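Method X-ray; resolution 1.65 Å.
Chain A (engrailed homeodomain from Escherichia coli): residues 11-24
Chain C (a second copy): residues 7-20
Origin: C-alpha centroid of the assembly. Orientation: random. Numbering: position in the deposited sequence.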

# COMPACT_ATOMS: atom_id res chain seq x y z
N LYS A 11 2.98 15.35 -21.38
CA LYS A 11 3.89 14.94 -20.30
C LYS A 11 3.16 14.88 -18.96
O LYS A 11 3.39 13.95 -18.16
CB LYS A 11 5.09 15.89 -20.25
CG LYS A 11 6.06 15.70 -21.43
CD LYS A 11 6.97 14.48 -21.19
N LEU A 12 2.29 15.86 -18.70
CA LEU A 12 1.52 15.88 -17.45
C LEU A 12 0.55 14.72 -17.39
O LEU A 12 0.40 14.07 -16.33
CB LEU A 12 0.76 17.21 -17.29
CG LEU A 12 1.73 18.41 -17.19
CD1 LEU A 12 0.93 19.72 -17.14
CD2 LEU A 12 2.65 18.24 -15.99
N LYS A 13 -0.11 14.44 -18.50
CA LYS A 13 -1.06 13.34 -18.54
C LYS A 13 -0.30 12.03 -18.32
O LYS A 13 -0.80 11.14 -17.63
CB LYS A 13 -1.80 13.36 -19.88
CG LYS A 13 -2.89 14.41 -19.84
CD LYS A 13 -3.45 14.48 -21.28
CE LYS A 13 -4.90 14.87 -21.27
NZ LYS A 13 -5.35 15.37 -22.62
N GLU A 14 0.89 11.91 -18.89
CA GLU A 14 1.66 10.68 -18.69
C GLU A 14 2.14 10.51 -17.23
O GLU A 14 2.13 9.39 -16.70
CB GLU A 14 2.81 10.59 -19.71
CG GLU A 14 3.70 9.31 -19.56
CD GLU A 14 2.99 7.94 -19.84
OE1 GLU A 14 3.66 6.87 -19.67
OE2 GLU A 14 1.78 7.91 -20.22
N PHE A 15 2.52 11.60 -16.61
CA PHE A 15 2.88 11.57 -15.20
C PHE A 15 1.72 11.00 -14.37
O PHE A 15 1.93 10.13 -13.51
CB PHE A 15 3.23 13.01 -14.71
CG PHE A 15 3.34 13.10 -13.22
CD1 PHE A 15 4.47 12.57 -12.56
CD2 PHE A 15 2.27 13.62 -12.46
CE1 PHE A 15 4.57 12.62 -11.17
CE2 PHE A 15 2.37 13.65 -11.07
CZ PHE A 15 3.55 13.16 -10.43
N VAL A 16 0.50 11.54 -14.56
CA VAL A 16 -0.69 11.06 -13.82
C VAL A 16 -1.00 9.58 -14.16
O VAL A 16 -1.29 8.77 -13.26
CB VAL A 16 -1.85 12.03 -14.09
CG1 VAL A 16 -3.17 11.48 -13.68
CG2 VAL A 16 -1.60 13.33 -13.38
N ARG A 17 -0.93 9.22 -15.45
CA ARG A 17 -1.20 7.83 -15.87
C ARG A 17 -0.22 6.84 -15.22
O ARG A 17 -0.63 5.78 -14.71
CB ARG A 17 -1.10 7.73 -17.41
CG ARG A 17 -1.64 6.40 -17.89
CD ARG A 17 -1.26 6.11 -19.38
NE ARG A 17 0.17 5.77 -19.48
CZ ARG A 17 0.73 4.62 -19.05
NH1 ARG A 17 0.02 3.62 -18.45
NH2 ARG A 17 2.04 4.48 -19.21
N ARG A 18 1.06 7.19 -15.29
CA ARG A 18 2.12 6.34 -14.71
C ARG A 18 1.97 6.24 -13.19
O ARG A 18 2.27 5.19 -12.59
CB ARG A 18 3.49 6.93 -15.05
CG ARG A 18 3.92 6.60 -16.48
CD ARG A 18 4.97 5.44 -16.48
NE ARG A 18 4.50 4.16 -16.02
CZ ARG A 18 5.18 3.33 -15.23
NH1 ARG A 18 6.35 3.66 -14.70
NH2 ARG A 18 4.64 2.17 -14.94
N HIS A 19 1.51 7.31 -12.55
CA HIS A 19 1.35 7.28 -11.09
C HIS A 19 0.34 6.16 -10.76
O HIS A 19 0.61 5.28 -9.89
CB HIS A 19 0.83 8.63 -10.60
CG HIS A 19 1.00 8.80 -9.13
ND1 HIS A 19 1.94 9.65 -8.56
CD2 HIS A 19 0.33 8.24 -8.09
CE1 HIS A 19 1.87 9.57 -7.25
NE2 HIS A 19 0.89 8.72 -6.93
N GLN A 20 -0.78 6.13 -11.49
CA GLN A 20 -1.79 5.09 -11.28
C GLN A 20 -1.23 3.69 -11.66
O GLN A 20 -1.46 2.71 -10.92
CB GLN A 20 -3.01 5.35 -12.16
CG GLN A 20 -4.09 4.31 -11.92
CD GLN A 20 -5.43 4.78 -12.38
OE1 GLN A 20 -5.57 5.23 -13.50
NE2 GLN A 20 -6.42 4.68 -11.51
N GLU A 21 -0.46 3.60 -12.76
CA GLU A 21 0.09 2.32 -13.20
C GLU A 21 1.01 1.74 -12.12
O GLU A 21 0.95 0.53 -11.83
CB GLU A 21 0.85 2.48 -14.52
CG GLU A 21 1.44 1.26 -15.09
CD GLU A 21 2.31 1.55 -16.29
OE1 GLU A 21 2.18 2.65 -16.88
OE2 GLU A 21 3.16 0.68 -16.61
N ILE A 22 1.87 2.59 -11.55
CA ILE A 22 2.82 2.19 -10.51
C ILE A 22 2.04 1.73 -9.27
O ILE A 22 2.34 0.70 -8.63
CB ILE A 22 3.77 3.34 -10.17
CG1 ILE A 22 4.74 3.60 -11.35
CG2 ILE A 22 4.56 3.06 -8.86
CD1 ILE A 22 5.40 5.00 -11.32
N THR A 23 1.00 2.47 -8.93
CA THR A 23 0.22 2.09 -7.76
C THR A 23 -0.44 0.72 -7.99
O THR A 23 -0.37 -0.14 -7.12
CB THR A 23 -0.84 3.16 -7.53
OG1 THR A 23 -0.18 4.37 -7.13
CG2 THR A 23 -1.79 2.72 -6.39
N GLN A 24 -1.05 0.50 -9.16
CA GLN A 24 -1.75 -0.77 -9.40
C GLN A 24 -0.75 -1.93 -9.40
O GLN A 24 -0.99 -2.99 -8.80
CB GLN A 24 -2.53 -0.70 -10.74
CG GLN A 24 -3.60 0.34 -10.72
CD GLN A 24 -4.30 0.44 -12.07
OE1 GLN A 24 -3.70 0.84 -13.08
NE2 GLN A 24 -5.58 0.08 -12.11
N GLU C 7 -2.76 27.27 -11.49
CA GLU C 7 -3.80 26.34 -11.08
C GLU C 7 -3.40 24.90 -11.39
O GLU C 7 -3.62 24.03 -10.54
CB GLU C 7 -5.10 26.64 -11.82
CG GLU C 7 -6.23 25.81 -11.22
CD GLU C 7 -7.58 26.05 -11.86
OE1 GLU C 7 -7.64 26.71 -12.92
OE2 GLU C 7 -8.57 25.49 -11.30
N VAL C 8 -2.89 24.64 -12.60
CA VAL C 8 -2.46 23.27 -12.96
C VAL C 8 -1.33 22.81 -12.04
O VAL C 8 -1.35 21.70 -11.53
CB VAL C 8 -2.01 23.15 -14.42
CG1 VAL C 8 -1.31 21.77 -14.72
CG2 VAL C 8 -3.25 23.34 -15.34
N GLU C 9 -0.35 23.69 -11.83
CA GLU C 9 0.79 23.40 -10.93
C GLU C 9 0.27 23.00 -9.55
O GLU C 9 0.69 21.97 -8.98
CB GLU C 9 1.66 24.67 -10.84
CG GLU C 9 2.77 24.54 -9.80
CD GLU C 9 3.31 25.93 -9.46
OE1 GLU C 9 3.59 26.19 -8.27
OE2 GLU C 9 3.38 26.74 -10.41
N ARG C 10 -0.66 23.79 -9.01
CA ARG C 10 -1.13 23.62 -7.63
C ARG C 10 -1.99 22.38 -7.51
O ARG C 10 -1.88 21.64 -6.53
CB ARG C 10 -1.84 24.88 -7.18
CG ARG C 10 -0.75 25.99 -7.06
CD ARG C 10 -1.26 27.38 -6.60
NE ARG C 10 -0.28 28.46 -6.87
CZ ARG C 10 -0.25 29.65 -6.27
NH1 ARG C 10 -1.14 29.97 -5.30
NH2 ARG C 10 0.67 30.56 -6.62
N LYS C 11 -2.80 22.10 -8.53
CA LYS C 11 -3.62 20.87 -8.52
C LYS C 11 -2.74 19.62 -8.56
O LYS C 11 -3.01 18.62 -7.86
CB LYS C 11 -4.58 20.90 -9.70
CG LYS C 11 -5.74 21.88 -9.50
CD LYS C 11 -6.80 21.33 -8.58
N LEU C 12 -1.68 19.66 -9.37
CA LEU C 12 -0.78 18.49 -9.46
C LEU C 12 -0.05 18.27 -8.16
O LEU C 12 0.11 17.13 -7.70
CB LEU C 12 0.28 18.69 -10.56
CG LEU C 12 -0.11 18.03 -11.87
CD1 LEU C 12 0.95 18.40 -12.90
CD2 LEU C 12 -0.34 16.47 -11.77
N LYS C 13 0.41 19.37 -7.56
CA LYS C 13 1.13 19.27 -6.28
C LYS C 13 0.17 18.74 -5.19
O LYS C 13 0.57 17.91 -4.35
CB LYS C 13 1.74 20.61 -5.92
CG LYS C 13 2.94 20.85 -6.78
CD LYS C 13 3.49 22.30 -6.55
CE LYS C 13 4.76 22.52 -7.33
NZ LYS C 13 5.30 23.96 -7.12
N GLU C 14 -1.11 19.14 -5.25
CA GLU C 14 -2.09 18.66 -4.29
C GLU C 14 -2.42 17.16 -4.50
O GLU C 14 -2.64 16.42 -3.53
CB GLU C 14 -3.36 19.50 -4.36
CG GLU C 14 -4.42 18.99 -3.41
CD GLU C 14 -4.08 19.21 -1.93
OE1 GLU C 14 -3.01 19.78 -1.54
OE2 GLU C 14 -4.96 18.80 -1.13
N PHE C 15 -2.44 16.74 -5.75
CA PHE C 15 -2.64 15.30 -6.05
C PHE C 15 -1.54 14.47 -5.35
O PHE C 15 -1.79 13.44 -4.69
CB PHE C 15 -2.60 15.11 -7.57
CG PHE C 15 -2.42 13.66 -8.00
CD1 PHE C 15 -3.47 12.74 -7.87
CD2 PHE C 15 -1.24 13.23 -8.57
CE1 PHE C 15 -3.30 11.42 -8.27
CE2 PHE C 15 -1.05 11.93 -8.98
CZ PHE C 15 -2.11 10.98 -8.82
N VAL C 16 -0.32 14.92 -5.49
CA VAL C 16 0.81 14.20 -4.92
C VAL C 16 0.77 14.30 -3.38
O VAL C 16 0.99 13.32 -2.68
CB VAL C 16 2.14 14.79 -5.47
CG1 VAL C 16 3.33 14.28 -4.65
CG2 VAL C 16 2.29 14.51 -6.98
N ARG C 17 0.49 15.50 -2.87
CA ARG C 17 0.32 15.66 -1.40
C ARG C 17 -0.75 14.75 -0.81
O ARG C 17 -0.52 14.07 0.22
CB ARG C 17 0.05 17.14 -1.06
CG ARG C 17 0.12 17.43 0.46
CD ARG C 17 -0.65 18.73 0.83
NE ARG C 17 -2.09 18.54 0.71
CZ ARG C 17 -2.86 17.89 1.59
NH1 ARG C 17 -2.35 17.38 2.71
NH2 ARG C 17 -4.17 17.76 1.36
N ARG C 18 -1.90 14.69 -1.47
CA ARG C 18 -3.03 13.88 -0.94
C ARG C 18 -2.68 12.41 -1.02
O ARG C 18 -3.04 11.63 -0.14
CB ARG C 18 -4.32 14.17 -1.72
CG ARG C 18 -5.05 15.46 -1.31
CD ARG C 18 -6.33 15.14 -0.43
NE ARG C 18 -6.11 14.43 0.83
CZ ARG C 18 -6.76 13.33 1.21
NH1 ARG C 18 -7.66 12.78 0.42
NH2 ARG C 18 -6.49 12.79 2.40
N HIS C 19 -1.96 12.01 -2.08
CA HIS C 19 -1.55 10.62 -2.14
C HIS C 19 -0.63 10.28 -0.92
O HIS C 19 -0.76 9.21 -0.27
CB HIS C 19 -0.85 10.33 -3.47
CG HIS C 19 -0.05 9.07 -3.45
ND1 HIS C 19 -0.54 7.84 -3.86
CD2 HIS C 19 1.21 8.85 -2.98
CE1 HIS C 19 0.41 6.92 -3.70
NE2 HIS C 19 1.47 7.50 -3.13
N GLN C 20 0.28 11.19 -0.57
CA GLN C 20 1.18 10.92 0.55
C GLN C 20 0.37 10.85 1.86
O GLN C 20 0.59 9.97 2.69
CB GLN C 20 2.23 12.05 0.62
CG GLN C 20 3.10 12.06 1.93
CD GLN C 20 4.11 10.96 2.02
OE1 GLN C 20 4.71 10.57 1.01
NE2 GLN C 20 4.38 10.50 3.25

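How do two nearly parallel helices meet when their axes come no closer than 12.2 Å? Leucine, valine, phenylalanine and histidine side chains bridge the gap. The chains are staggered: Val16(A) lies level with Leu12(C), their CA atoms 8.6 Å apart, so the backbones are offset by about one turn, although Leu12, Phe15 and His19 each also touch their own counterpart. Leu12, Phe15 and His19 of both copies direct CA-to-CB toward the other helix.

What do the leucines do? Leu12(A) sits in a standard m,t rotamer, which places its CD1 3.9 Å from Val8(C) CG1 and its CD2 3.5 Å from Leu12(C) CD1. Leu12(C) has chi1 at -97°, between wells, while chi2 stays t. In that pose its CD2 lies 3.7 Å from Val16(A) CG2 and 3.9 Å from Phe15(A) CD2, so one leucine packs against three residues of chain A.

How are the aromatic rings arranged? Both phenylalanines adopt t, with chi2 near 75°, yet the stagger gives them different neighbours. Phe15(A) CZ meets Val16(C) CG2 at 3.9 Å, at the ring edge, whereas Phe15(C) turns its edge toward the face of His19(A), with planes at 66° and Phe15(C) CZ 3.7 Å from His19(A) CD2. His19(A), also t, in turn directs its own edge at the face of His19(C), the planes at 84°. Two edge-to-face steps thus run from Phe15(C) through His19(A) to His19(C).

Where do the charged side chains go? They stay off this largely apolar seam, and several pair within their own helices. Arg17(A), t,t,p, folds its guanidinium back to Glu14(A), whose chi2 is p: NE reaches Glu14(A) OE2 at 2.8 Å in a salt bridge. Chain C repeats the arrangement, with Arg17(C) NE 2.7 Å from Glu14(C) OE1.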